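Long-range contact in filamentation induced by cAMP protein Fic (Desulfovibrio alaskensis, PDB 4RGL), which is a Fic/DOC-family protein with a mainly helical Fic core followed by a C-terminal domain of the helix-turn-helix clan: residues I134-Q139 against E178-H183. Sequence-based numbering, arbitrary orientation.
Sequences IFRGEQ and EFEFIH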
loop_
_atom_site.group_PDB
_atom_site.type_symbol
_atom_site.label_atom_id
_atom_site.label_comp_id
_atom_site.label_asym_id
_atom_site.label_seq_id
_atom_site.Cartn_x
_atom_site.Cartn_y
_atom_site.Cartn_z
ATOM N N ILE A 134 -16.470 20.076 6.324
ATOM C CA ILE A 134 -16.269 18.632 6.265
ATOM C C ILE A 134 -17.043 18.063 5.071
ATOM O O ILE A 134 -18.265 18.246 4.976
ATOM C CB ILE A 134 -16.687 17.940 7.601
ATOM C CG1 ILE A 134 -15.910 18.526 8.802
ATOM C CG2 ILE A 134 -16.504 16.414 7.506
ATOM C CD1 ILE A 134 -16.329 17.944 10.178
ATOM N N PHE A 135 -16.323 17.418 4.136
ATOM C CA PHE A 135 -16.933 16.803 2.959
ATOM C C PHE A 135 -17.052 15.302 3.136
ATOM O O PHE A 135 -16.062 14.637 3.477
ATOM C CB PHE A 135 -16.114 17.119 1.693
ATOM C CG PHE A 135 -16.264 18.530 1.187
ATOM C CD1 PHE A 135 -15.457 19.551 1.674
ATOM C CD2 PHE A 135 -17.167 18.830 0.171
ATOM C CE1 PHE A 135 -15.587 20.854 1.193
ATOM C CE2 PHE A 135 -17.275 20.128 -0.328
ATOM C CZ PHE A 135 -16.492 21.133 0.191
ATOM N N ARG A 136 -18.257 14.754 2.911
ATOM C CA ARG A 136 -18.470 13.311 2.965
ATOM C C ARG A 136 -19.126 12.834 1.662
ATOM O O ARG A 136 -20.306 12.482 1.643
ATOM C CB ARG A 136 -19.313 12.909 4.199
ATOM C CG ARG A 136 -18.632 13.241 5.524
ATOM C CD ARG A 136 -19.101 12.343 6.645
ATOM N NE ARG A 136 -18.502 12.726 7.924
ATOM C CZ ARG A 136 -19.172 13.326 8.903
ATOM N NH1 ARG A 136 -20.481 13.530 8.794
ATOM N NH2 ARG A 136 -18.554 13.663 10.026
ATOM N N GLY A 137 -18.357 12.884 0.574
ATOM C CA GLY A 137 -18.838 12.506 -0.747
ATOM C C GLY A 137 -19.860 13.478 -1.299
ATOM O O GLY A 137 -19.648 14.699 -1.266
ATOM N N GLU A 138 -20.999 12.947 -1.787
ATOM C CA GLU A 138 -22.069 13.765 -2.364
ATOM C C GLU A 138 -23.059 14.213 -1.271
ATOM O O GLU A 138 -24.183 14.634 -1.580
ATOM C CB GLU A 138 -22.801 12.988 -3.474
ATOM N N GLN A 139 -22.624 14.162 -0.002
ATOM C CA GLN A 139 -23.449 14.552 1.140
ATOM C C GLN A 139 -23.349 16.079 1.392
ATOM O O GLN A 139 -22.391 16.722 0.943
ATOM C CB GLN A 139 -23.015 13.764 2.387
ATOM C CG GLN A 139 -23.898 13.965 3.607
ATOM C CD GLN A 139 -23.408 13.141 4.772
ATOM O OE1 GLN A 139 -22.798 12.070 4.601
ATOM N NE2 GLN A 139 -23.689 13.604 5.985
ATOM N N GLU A 178 -12.506 9.903 15.275
ATOM C CA GLU A 178 -12.379 11.151 16.016
ATOM C C GLU A 178 -11.656 12.214 15.184
ATOM O O GLU A 178 -12.121 13.352 15.106
ATOM C CB GLU A 178 -11.642 10.919 17.336
ATOM C CG GLU A 178 -12.453 10.129 18.350
ATOM C CD GLU A 178 -13.753 10.791 18.766
ATOM O OE1 GLU A 178 -13.743 12.018 19.018
ATOM O OE2 GLU A 178 -14.779 10.082 18.848
ATOM N N PHE A 179 -10.541 11.821 14.515
ATOM C CA PHE A 179 -9.740 12.724 13.680
ATOM C C PHE A 179 -10.586 13.321 12.551
ATOM O O PHE A 179 -10.469 14.508 12.266
ATOM C CB PHE A 179 -8.522 11.976 13.094
ATOM C CG PHE A 179 -7.545 12.855 12.354
ATOM C CD1 PHE A 179 -7.727 13.145 11.003
ATOM C CD2 PHE A 179 -6.428 13.373 12.994
ATOM C CE1 PHE A 179 -6.836 13.985 10.324
ATOM C CE2 PHE A 179 -5.521 14.188 12.306
ATOM C CZ PHE A 179 -5.733 14.489 10.974
ATOM N N GLU A 180 -11.440 12.495 11.910
ATOM C CA GLU A 180 -12.288 12.952 10.803
ATOM C C GLU A 180 -13.311 13.993 11.302
ATOM O O GLU A 180 -13.622 14.942 10.582
ATOM C CB GLU A 180 -13.006 11.753 10.142
ATOM C CG GLU A 180 -13.563 12.046 8.745
ATOM C CD GLU A 180 -14.934 12.712 8.685
ATOM O OE1 GLU A 180 -15.586 12.840 9.746
ATOM O OE2 GLU A 180 -15.398 13.001 7.558
ATOM N N PHE A 181 -13.821 13.815 12.542
ATOM C CA PHE A 181 -14.780 14.747 13.129
ATOM C C PHE A 181 -14.131 16.110 13.406
ATOM O O PHE A 181 -14.783 17.149 13.238
ATOM C CB PHE A 181 -15.372 14.169 14.427
ATOM C CG PHE A 181 -16.179 15.164 15.239
ATOM C CD1 PHE A 181 -17.496 15.452 14.906
ATOM C CD2 PHE A 181 -15.612 15.821 16.329
ATOM C CE1 PHE A 181 -18.232 16.392 15.641
ATOM C CE2 PHE A 181 -16.344 16.766 17.054
ATOM C CZ PHE A 181 -17.653 17.036 16.714
ATOM N N ILE A 182 -12.873 16.110 13.868
ATOM C CA ILE A 182 -12.204 17.348 14.254
ATOM C C ILE A 182 -11.703 18.119 13.001
ATOM O O ILE A 182 -11.849 19.343 12.953
ATOM C CB ILE A 182 -11.045 17.076 15.253
ATOM C CG1 ILE A 182 -11.564 16.301 16.504
ATOM C CG2 ILE A 182 -10.349 18.401 15.665
ATOM C CD1 ILE A 182 -10.460 15.770 17.464
ATOM N N HIS A 183 -11.147 17.394 11.973
ATOM C CA HIS A 183 -10.571 18.049 10.770
ATOM C C HIS A 183 -9.565 19.123 11.204
ATOM O O HIS A 183 -9.862 20.315 11.123
ATOM C CB HIS A 183 -11.688 18.666 9.888
ATOM C CG HIS A 183 -12.031 17.856 8.676
ATOM N ND1 HIS A 183 -12.645 16.622 8.785
ATOM C CD2 HIS A 183 -11.977 18.201 7.365
ATOM C CE1 HIS A 183 -12.865 16.218 7.542
ATOM N NE2 HIS A 183 -12.485 17.138 6.653
HETATM O O HOH W 1 -14.320 13.265 5.074
#
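OE2 of Glu180 is gripped by two donors: Arg136 NE donates to it over 3.1 Å, and a water donates to it over 2.7 Å. The same water gives its other hydrogen to Phe135 O, so it ties the carboxylate to the backbone of the loop as well. Arg136 comes side-on, with NE on OE2 and NH2 on OE1. The NH2 bond, 3.1 Å to Glu180 OE1, is the straighter at 162°; it lies in the guanidinium plane and uses the syn lone pair of OE1. NE also reaches OE1, but weakly. The two planes stand 31° apart, and OE2 is tilted out of the guanidinium plane at NE. Glu180 is bent at chi2 (-84°), which turns CD away from an extended course, while Arg136 runs extended from CG to NE. Asp232 takes NH1 in a second salt bridge, so the guanidinium has two acidic partners.

Beside the ion pair, Ile134 CG1 sits over the centre of one face of the His183 ring, 3.9 Å from its centroid, a CH-pi contact. His183 ND1 donates to Glu180 O over 2.6 Å, nearly in the ring plane, and this bond helps fix the ring's rotation. CD1 of Ile134 goes on to touch Phe181 O.

Ile134, ending strand 133-134, and Arg136, opening the type II' turn in the loop before antiparallel strand 142-143, thus meet the last turn of helix 168-182 and His183 just beyond it, which begins the Fic signature HPFADGNGR; Leu228 of helix 221-234 packs against both Arg136 and Glu180.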